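Local atomic coordinates of SusD-like protein BACOVA_02651 (Bacteroides ovatus, PDB entry 5E75), a protein that binds polysaccharide at the bacterial cell surface and probably captures xyloglucan before its transport into the periplasm for degradation. Residues G74-F79 / R126-V131; V65-E70 / F494-E499; Y121-R126 / N421-V426. All coordinates share one frame; numbering follows the deposited sequence.

Interaction 1 of 3, residues G74-F79 / R126-V131; sequences GAWSGF and RIWGPV. With EDO (1,2-ethanediol), chain C; EDO (1,2-ethanediol), chain D.
Residues 74-79 form an early part of helix 70-95 while 126-131 are the loop that leaves helix 103-125, and the CA atoms of A75 and I127 stand 9.6 Å apart, a separation bridged by side chains. Both belong to the largely helical, TPR-like N-terminal region of the SusD family, and what joins them is a buried aromatic cluster centred on a T-shaped tryptophan pair. W76 has CG anti to its backbone N (chi1 -176°), which turns the indole so that its CE3-CZ3 edge meets the face of W128. The six-membered rings lie 4.9 Å apart between centroids, with planes at 89°. W76 CE3 sits 3.5 Å above the W128 ring plane, over its centre. The opposite face of W128 is occupied by CG2 of its own neighbour I127, also over the centre, so the indole is clamped from both faces; a broad flat residue suits this slot. W128 NE1 is hydrogen-bonded to P496 O, which helps fix the rotation of the ring. The small methyl of A75 lets the far end of W128 approach the helix backbone, with its CH2 3.6 Å from W76 N. F79 fills in beside W128: F79 CD2 lies at the edge of the W128 ring, in its plane, and F79 CE2 meets the I127 side chain tip to tip, 3.4 Å from I127 CD1. V131 CG1 lies near W76 CZ3 and adds an aliphatic flank. Between W128 and P130, G129 adopts a positive phi at which a CB would be jammed against W128 O and would also meet P130 CD. On the side of W76 remote from W128, NE1 donates a hydrogen bond of 2.9 Å to O1 of an ethanediol molecule probably taken from the crystallisation liquor.

Interaction 2 of 3, residues V65-E70 / F494-E499; sequences VTALDE and FLPYPE. With TRS (2-amino-2-hydroxymethyl-propane-1,3-diol), chain G.
A67 gives up more of its surface to this contact than any other residue, and its small side chain is what lets two chain segments come so close. Its CB points into 494-499 and meets Y497 O at 3.8 Å, with the CB atoms of P496 and E499 slightly farther off. Its carbonyl O accepts the backbone bond that ties the segments together: E499 N lies 2.9 Å from A67 O, the N-H pointing at it at 162°, although the donor stands well above the carbonyl plane. The loop leading into helix 70-95 of the TPR-like N-terminal region here meets the loop between helices 490-493 and 499-504 in the SusD-family region. T66 to D69 form a type I beta turn, and D69 and P498 are N-cap residues, so the turn just before one helix is bonded to the first N-H of another. E499, with CG anti to its backbone N (chi1 178°), runs alongside L68 in the same direction; E499 OE2 lies 3.8 Å from L68 CD2. P496 brings CG to 4.0 Å from A67 CA. Farther along, the branched V65 crosses L495 at about a right angle, its CB 3.8 Å from L495 CD2. A Tris molecule, probably from the crystallisation liquor, donates from O3 to F494 O at 2.7 Å.

Interaction 3 of 3, residues Y121-R126 / N421-V426; sequences YFYMLR and NWYDMV. With EDO (1,2-ethanediol), chain C.
The tight part of this contact is the layered packing around R126 and Y423. The R126 chain bends at chi3 (-67°) and folds back over its own helix, so that NE donates to F122 O at 2.9 Å, an almost straight bond that lies in the guanidinium plane. One face of that flat cation rests on F122 in a cation-pi contact, and the other takes Y423 CB, 3.4 Å above it. Y423 in turn offers a ring face to Y123, whose CD1 lies over the centre of the Y423 ring, 3.4 Å above its plane; the two planes meet obliquely at 49°, and the Y423 hydroxyl is hydrogen-bonded to Y35. Branched V426 presses CG2 to within 3.4 Å of R126 O, a buried carbonyl that has no hydrogen-bonding partner. The side toward D424 is looser, and a water enters there. R126 NH1 and D424 OD1 are 4.1 Å apart, too far for a salt bridge, and the water links them through two weak bonds, while D424 OD2 pairs with R411. R126 NH2 donates to O1 of an ethanediol, probably from the crystallisation liquor. With R126 replaced, an alanine here would remove the guanidinium and its bond to F122 O, and would probably loosen the packing between F122 and Y423. This is a buried contact between the C-terminal end of helix 103-125, with the residue that follows it, in the TPR-like N-terminal region, and the start of helix 421-431 in the SusD-family region.

Overall arrangement
Along the chain the segments come in the order 65-70, 74-79, 121-126, 126-131, 421-426 and 494-499. Interaction 1 stays within the N-terminal family region, whereas interactions 2 and 3 bind that region to the later SusD-family region. The centre of interaction 1 is about 10 Å from the centre of each of the others, which are themselves about 16 Å apart. R126 belongs to interactions 1 and 3; W128 and a P130 to Y497 hydrogen bond join interactions 1 and 2. F494 also packs against L125 and V426. Interactions 1 and 3 lie in the buried interior and interaction 2 nearer the surface, where the loop between helices 490-493 and 499-504 helps fasten distant sequence regions into a single helical body.

Interaction 1 of 3, residues G74-F79 / R126-V131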
# COMPACT_ATOMS: atom_id res chain seq x y z
N GLY A 74 16.78 1.67 1.50
CA GLY A 74 15.88 2.41 2.35
C GLY A 74 14.71 1.55 2.81
O GLY A 74 14.34 1.57 3.98
N ALA A 75 14.12 0.80 1.89
CA ALA A 75 12.97 -0.05 2.25
C ALA A 75 13.39 -1.14 3.24
O ALA A 75 12.71 -1.36 4.24
CB ALA A 75 12.34 -0.66 0.99
N TRP A 76 14.51 -1.78 2.94
CA TRP A 76 15.08 -2.83 3.80
C TRP A 76 15.32 -2.28 5.19
O TRP A 76 14.91 -2.87 6.18
CB TRP A 76 16.38 -3.35 3.18
CG TRP A 76 17.07 -4.52 3.88
CD1 TRP A 76 18.05 -4.45 4.83
CD2 TRP A 76 16.86 -5.92 3.63
NE1 TRP A 76 18.46 -5.71 5.18
CE2 TRP A 76 17.74 -6.63 4.47
CE3 TRP A 76 16.01 -6.64 2.78
CZ2 TRP A 76 17.78 -8.03 4.48
CZ3 TRP A 76 16.05 -8.02 2.81
CH2 TRP A 76 16.94 -8.70 3.64
N SER A 77 15.96 -1.11 5.26
CA SER A 77 16.17 -0.44 6.54
C SER A 77 14.87 -0.14 7.27
O SER A 77 14.76 -0.36 8.47
CB SER A 77 16.94 0.88 6.34
OG SER A 77 17.11 1.56 7.60
N GLY A 78 13.89 0.40 6.55
CA GLY A 78 12.61 0.73 7.14
C GLY A 78 11.86 -0.45 7.71
O GLY A 78 11.40 -0.42 8.85
N PHE A 79 11.73 -1.52 6.91
CA PHE A 79 11.01 -2.67 7.39
C PHE A 79 11.74 -3.29 8.57
O PHE A 79 11.10 -3.68 9.54
CB PHE A 79 10.81 -3.70 6.27
CG PHE A 79 9.94 -3.23 5.13
CD1 PHE A 79 8.67 -2.70 5.35
CD2 PHE A 79 10.39 -3.31 3.84
CE1 PHE A 79 7.87 -2.26 4.29
CE2 PHE A 79 9.61 -2.86 2.78
CZ PHE A 79 8.35 -2.35 3.01
N ARG A 126 6.69 -9.98 -0.15
CA ARG A 126 6.19 -9.66 -1.48
C ARG A 126 7.07 -8.60 -2.17
O ARG A 126 6.57 -7.90 -3.08
CB ARG A 126 4.70 -9.19 -1.37
CG ARG A 126 3.66 -10.23 -0.67
CD ARG A 126 2.24 -9.62 -0.30
NE ARG A 126 2.33 -8.62 0.75
CZ ARG A 126 1.39 -7.74 1.03
NH1 ARG A 126 0.27 -7.70 0.31
NH2 ARG A 126 1.60 -6.84 1.97
N ILE A 127 8.33 -8.45 -1.72
CA ILE A 127 9.39 -7.65 -2.36
C ILE A 127 10.60 -8.53 -2.65
O ILE A 127 11.02 -8.66 -3.81
CB ILE A 127 9.86 -6.45 -1.48
CG1 ILE A 127 8.73 -5.46 -1.27
CG2 ILE A 127 11.10 -5.74 -2.10
CD1 ILE A 127 8.97 -4.47 -0.12
N TRP A 128 11.14 -9.17 -1.62
CA TRP A 128 12.32 -10.02 -1.72
C TRP A 128 12.02 -11.52 -1.65
O TRP A 128 12.77 -12.32 -2.21
CB TRP A 128 13.33 -9.69 -0.60
CG TRP A 128 13.95 -8.34 -0.76
CD1 TRP A 128 14.93 -8.01 -1.64
CD2 TRP A 128 13.61 -7.14 -0.07
NE1 TRP A 128 15.23 -6.67 -1.54
CE2 TRP A 128 14.44 -6.11 -0.57
CE3 TRP A 128 12.68 -6.82 0.93
CZ2 TRP A 128 14.35 -4.80 -0.13
CZ3 TRP A 128 12.62 -5.52 1.39
CH2 TRP A 128 13.45 -4.52 0.85
N GLY A 129 10.92 -11.90 -0.99
CA GLY A 129 10.61 -13.31 -0.77
C GLY A 129 11.28 -13.76 0.52
O GLY A 129 10.88 -13.31 1.58
N PRO A 130 12.30 -14.63 0.45
CA PRO A 130 13.02 -14.99 1.67
C PRO A 130 13.61 -13.76 2.33
O PRO A 130 14.16 -12.87 1.66
CB PRO A 130 14.13 -15.92 1.16
CG PRO A 130 13.62 -16.46 -0.14
CD PRO A 130 12.83 -15.33 -0.74
N VAL A 131 13.51 -13.69 3.65
CA VAL A 131 14.16 -12.63 4.43
C VAL A 131 14.61 -13.23 5.77
O VAL A 131 14.29 -14.39 6.05
CB VAL A 131 13.22 -11.40 4.67
CG1 VAL A 131 13.00 -10.63 3.36
CG2 VAL A 131 11.91 -11.82 5.29
C1 EDO C . -0.66 -5.80 4.69
O1 EDO C . -0.84 -5.64 3.28
C2 EDO C . 0.59 -5.06 5.16
O2 EDO C . 1.76 -5.87 5.01
C1 EDO D . 18.78 -7.58 8.39
O1 EDO D . 19.72 -6.89 7.55
C2 EDO D . 18.89 -7.08 9.81
O2 EDO D . 18.96 -5.65 9.80

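Interaction 2 of 3, residues V65-E70 / F494-E499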
# COMPACT_ATOMS: atom_id res chain seq x y z
N VAL A 65 15.66 -2.45 -12.20
CA VAL A 65 16.27 -2.05 -10.94
C VAL A 65 17.60 -2.78 -10.71
O VAL A 65 17.72 -3.97 -10.98
CB VAL A 65 15.32 -2.34 -9.76
CG1 VAL A 65 15.95 -1.87 -8.43
CG2 VAL A 65 13.99 -1.66 -9.96
N THR A 66 18.59 -2.04 -10.23
CA THR A 66 19.88 -2.63 -9.86
C THR A 66 19.99 -2.74 -8.34
O THR A 66 19.27 -2.07 -7.60
CB THR A 66 21.07 -1.81 -10.35
OG1 THR A 66 21.24 -0.66 -9.52
CG2 THR A 66 20.88 -1.37 -11.79
N ALA A 67 20.89 -3.60 -7.89
CA ALA A 67 21.07 -3.85 -6.47
C ALA A 67 21.56 -2.64 -5.69
O ALA A 67 21.42 -2.61 -4.46
CB ALA A 67 22.02 -5.01 -6.26
N LEU A 68 22.12 -1.64 -6.38
CA LEU A 68 22.60 -0.42 -5.73
C LEU A 68 21.51 0.62 -5.45
O LEU A 68 21.75 1.62 -4.79
CB LEU A 68 23.69 0.24 -6.58
CG LEU A 68 25.13 -0.15 -6.27
CD1 LEU A 68 26.05 0.55 -7.25
CD2 LEU A 68 25.54 0.20 -4.82
N ASP A 69 20.30 0.38 -5.95
CA ASP A 69 19.23 1.35 -5.84
C ASP A 69 18.94 1.75 -4.38
O ASP A 69 18.74 0.90 -3.50
CB ASP A 69 17.97 0.79 -6.49
CG ASP A 69 16.98 1.85 -6.84
OD1 ASP A 69 16.33 2.38 -5.92
OD2 ASP A 69 16.83 2.14 -8.05
N GLU A 70 18.90 3.05 -4.13
CA GLU A 70 18.70 3.58 -2.78
C GLU A 70 17.33 3.21 -2.21
O GLU A 70 17.15 3.12 -1.00
CB GLU A 70 18.89 5.11 -2.77
CG GLU A 70 17.86 5.89 -3.58
CD GLU A 70 18.31 6.16 -5.01
OE1 GLU A 70 19.15 5.40 -5.54
OE2 GLU A 70 17.82 7.16 -5.60
N PHE A 494 10.71 -10.48 -8.18
CA PHE A 494 11.26 -10.19 -6.86
C PHE A 494 12.53 -9.37 -7.02
O PHE A 494 13.34 -9.60 -7.93
CB PHE A 494 11.48 -11.49 -6.10
CG PHE A 494 10.20 -12.14 -5.65
CD1 PHE A 494 9.44 -12.94 -6.48
CD2 PHE A 494 9.75 -11.91 -4.36
CE1 PHE A 494 8.26 -13.51 -6.03
CE2 PHE A 494 8.60 -12.47 -3.90
CZ PHE A 494 7.84 -13.27 -4.74
N LEU A 495 12.69 -8.37 -6.16
CA LEU A 495 13.80 -7.44 -6.23
C LEU A 495 15.07 -8.02 -5.59
O LEU A 495 15.00 -8.90 -4.76
CB LEU A 495 13.40 -6.13 -5.54
CG LEU A 495 12.44 -5.32 -6.43
CD1 LEU A 495 11.57 -4.32 -5.67
CD2 LEU A 495 13.22 -4.61 -7.52
N PRO A 496 16.25 -7.53 -6.02
CA PRO A 496 17.50 -8.02 -5.45
C PRO A 496 17.70 -7.50 -4.03
O PRO A 496 17.16 -6.45 -3.66
CB PRO A 496 18.56 -7.45 -6.39
CG PRO A 496 17.95 -6.27 -7.00
CD PRO A 496 16.46 -6.52 -7.06
N TYR A 497 18.47 -8.23 -3.23
CA TYR A 497 18.86 -7.75 -1.90
C TYR A 497 19.75 -6.53 -2.09
O TYR A 497 20.49 -6.45 -3.07
CB TYR A 497 19.54 -8.86 -1.09
CG TYR A 497 18.61 -10.03 -0.85
CD1 TYR A 497 17.55 -9.92 0.04
CD2 TYR A 497 18.75 -11.20 -1.56
CE1 TYR A 497 16.67 -10.97 0.24
CE2 TYR A 497 17.87 -12.25 -1.38
CZ TYR A 497 16.83 -12.12 -0.49
OH TYR A 497 15.97 -13.18 -0.34
N PRO A 498 19.66 -5.55 -1.17
CA PRO A 498 20.43 -4.32 -1.38
C PRO A 498 21.93 -4.60 -1.31
O PRO A 498 22.36 -5.30 -0.40
CB PRO A 498 20.00 -3.43 -0.22
CG PRO A 498 18.73 -4.04 0.32
CD PRO A 498 18.85 -5.50 0.06
N GLU A 499 22.70 -4.06 -2.24
CA GLU A 499 24.11 -4.41 -2.37
C GLU A 499 24.90 -4.16 -1.09
O GLU A 499 25.70 -5.00 -0.70
CB GLU A 499 24.77 -3.66 -3.54
CG GLU A 499 26.27 -3.96 -3.66
CD GLU A 499 26.88 -3.47 -4.96
OE1 GLU A 499 26.33 -3.78 -6.04
OE2 GLU A 499 27.91 -2.78 -4.89
C TRS G . 16.17 -7.95 -11.62
C1 TRS G . 16.90 -6.71 -11.12
C2 TRS G . 14.99 -7.67 -12.58
C3 TRS G . 15.64 -8.83 -10.52
N TRS G . 17.10 -8.63 -12.52
O1 TRS G . 15.97 -5.92 -10.44
O2 TRS G . 15.23 -6.77 -13.58
O3 TRS G . 14.41 -8.30 -10.01

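Interaction 3 of 3, residues Y121-R126 / N421-V426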
# COMPACT_ATOMS: atom_id res chain seq x y z
N TYR A 121 7.01 -7.86 7.79
CA TYR A 121 7.43 -9.10 7.13
C TYR A 121 6.53 -9.42 5.94
O TYR A 121 7.01 -9.95 4.95
CB TYR A 121 7.53 -10.28 8.11
CG TYR A 121 8.85 -10.33 8.84
CD1 TYR A 121 10.03 -10.48 8.15
CD2 TYR A 121 8.92 -10.21 10.22
CE1 TYR A 121 11.25 -10.51 8.79
CE2 TYR A 121 10.14 -10.25 10.88
CZ TYR A 121 11.30 -10.41 10.16
OH TYR A 121 12.53 -10.44 10.82
N PHE A 122 5.24 -9.11 6.02
CA PHE A 122 4.34 -9.40 4.90
C PHE A 122 4.66 -8.52 3.70
O PHE A 122 4.61 -8.98 2.54
CB PHE A 122 2.88 -9.27 5.34
CG PHE A 122 1.84 -9.78 4.34
CD1 PHE A 122 2.02 -10.93 3.59
CD2 PHE A 122 0.65 -9.10 4.21
CE1 PHE A 122 1.03 -11.36 2.72
CE2 PHE A 122 -0.34 -9.54 3.33
CZ PHE A 122 -0.14 -10.66 2.61
N TYR A 123 5.04 -7.25 3.91
CA TYR A 123 5.55 -6.44 2.81
C TYR A 123 6.84 -7.05 2.25
O TYR A 123 6.98 -7.22 1.03
CB TYR A 123 5.82 -5.01 3.26
CG TYR A 123 4.59 -4.13 3.48
CD1 TYR A 123 3.61 -3.99 2.50
CD2 TYR A 123 4.45 -3.41 4.66
CE1 TYR A 123 2.54 -3.17 2.71
CE2 TYR A 123 3.37 -2.58 4.87
CZ TYR A 123 2.41 -2.45 3.89
OH TYR A 123 1.31 -1.63 4.07
N MET A 124 7.79 -7.37 3.12
CA MET A 124 9.08 -7.90 2.65
C MET A 124 8.94 -9.19 1.86
O MET A 124 9.66 -9.41 0.87
CB MET A 124 10.03 -8.14 3.82
CG MET A 124 10.54 -6.83 4.41
SD MET A 124 12.06 -7.00 5.36
CE MET A 124 11.37 -7.41 6.91
N LEU A 125 8.00 -10.04 2.26
CA LEU A 125 7.74 -11.31 1.61
C LEU A 125 7.34 -11.10 0.14
O LEU A 125 7.60 -11.96 -0.71
CB LEU A 125 6.64 -12.04 2.37
CG LEU A 125 6.17 -13.40 1.85
CD1 LEU A 125 7.31 -14.41 1.79
CD2 LEU A 125 5.07 -13.93 2.72
N ARG A 126 6.69 -9.98 -0.15
CA ARG A 126 6.19 -9.66 -1.48
C ARG A 126 7.07 -8.60 -2.17
O ARG A 126 6.57 -7.90 -3.08
CB ARG A 126 4.70 -9.19 -1.37
CG ARG A 126 3.66 -10.23 -0.67
CD ARG A 126 2.24 -9.62 -0.30
NE ARG A 126 2.33 -8.62 0.75
CZ ARG A 126 1.39 -7.74 1.03
NH1 ARG A 126 0.27 -7.70 0.31
NH2 ARG A 126 1.60 -6.84 1.97
N ASN A 421 -0.78 -1.73 -4.59
CA ASN A 421 -1.09 -2.56 -5.73
C ASN A 421 0.04 -3.50 -6.11
O ASN A 421 -0.22 -4.62 -6.52
CB ASN A 421 -1.52 -1.72 -6.95
CG ASN A 421 -2.93 -1.17 -6.82
OD1 ASN A 421 -3.78 -1.71 -6.10
ND2 ASN A 421 -3.19 -0.10 -7.54
N TRP A 422 1.30 -3.09 -5.96
CA TRP A 422 2.39 -3.98 -6.37
C TRP A 422 2.40 -5.25 -5.53
O TRP A 422 2.63 -6.35 -6.04
CB TRP A 422 3.76 -3.31 -6.33
CG TRP A 422 4.84 -4.32 -6.66
CD1 TRP A 422 5.89 -4.69 -5.87
CD2 TRP A 422 4.95 -5.09 -7.87
NE1 TRP A 422 6.65 -5.65 -6.50
CE2 TRP A 422 6.09 -5.91 -7.73
CE3 TRP A 422 4.20 -5.18 -9.04
CZ2 TRP A 422 6.48 -6.81 -8.72
CZ3 TRP A 422 4.58 -6.06 -10.01
CH2 TRP A 422 5.73 -6.85 -9.86
N TYR A 423 2.20 -5.11 -4.22
CA TYR A 423 2.24 -6.27 -3.34
C TYR A 423 1.17 -7.28 -3.72
O TYR A 423 1.40 -8.49 -3.68
CB TYR A 423 2.08 -5.83 -1.87
CG TYR A 423 3.16 -4.87 -1.41
CD1 TYR A 423 4.43 -5.35 -1.16
CD2 TYR A 423 2.91 -3.52 -1.16
CE1 TYR A 423 5.43 -4.51 -0.71
CE2 TYR A 423 3.92 -2.66 -0.76
CZ TYR A 423 5.18 -3.18 -0.53
OH TYR A 423 6.24 -2.42 -0.08
N ASP A 424 -0.01 -6.79 -4.10
CA ASP A 424 -1.07 -7.66 -4.57
C ASP A 424 -0.68 -8.35 -5.88
O ASP A 424 -0.99 -9.52 -6.08
CB ASP A 424 -2.37 -6.89 -4.78
CG ASP A 424 -2.95 -6.36 -3.52
OD1 ASP A 424 -2.59 -6.86 -2.45
OD2 ASP A 424 -3.81 -5.46 -3.63
N MET A 425 -0.00 -7.64 -6.78
CA MET A 425 0.44 -8.23 -8.04
C MET A 425 1.48 -9.33 -7.82
O MET A 425 1.46 -10.32 -8.54
CB MET A 425 0.96 -7.16 -9.00
CG MET A 425 -0.13 -6.31 -9.57
SD MET A 425 0.51 -4.97 -10.56
CE MET A 425 -1.03 -4.23 -11.13
N VAL A 426 2.37 -9.18 -6.83
CA VAL A 426 3.32 -10.24 -6.53
C VAL A 426 2.59 -11.48 -6.02
O VAL A 426 2.91 -12.61 -6.42
CB VAL A 426 4.41 -9.78 -5.53
CG1 VAL A 426 5.32 -10.92 -5.16
CG2 VAL A 426 5.21 -8.62 -6.14
C1 EDO C . -0.66 -5.80 4.69
O1 EDO C . -0.84 -5.64 3.28
C2 EDO C . 0.59 -5.06 5.16
O2 EDO C . 1.76 -5.87 5.01
O HOH W 1 -1.62 -9.92 -1.28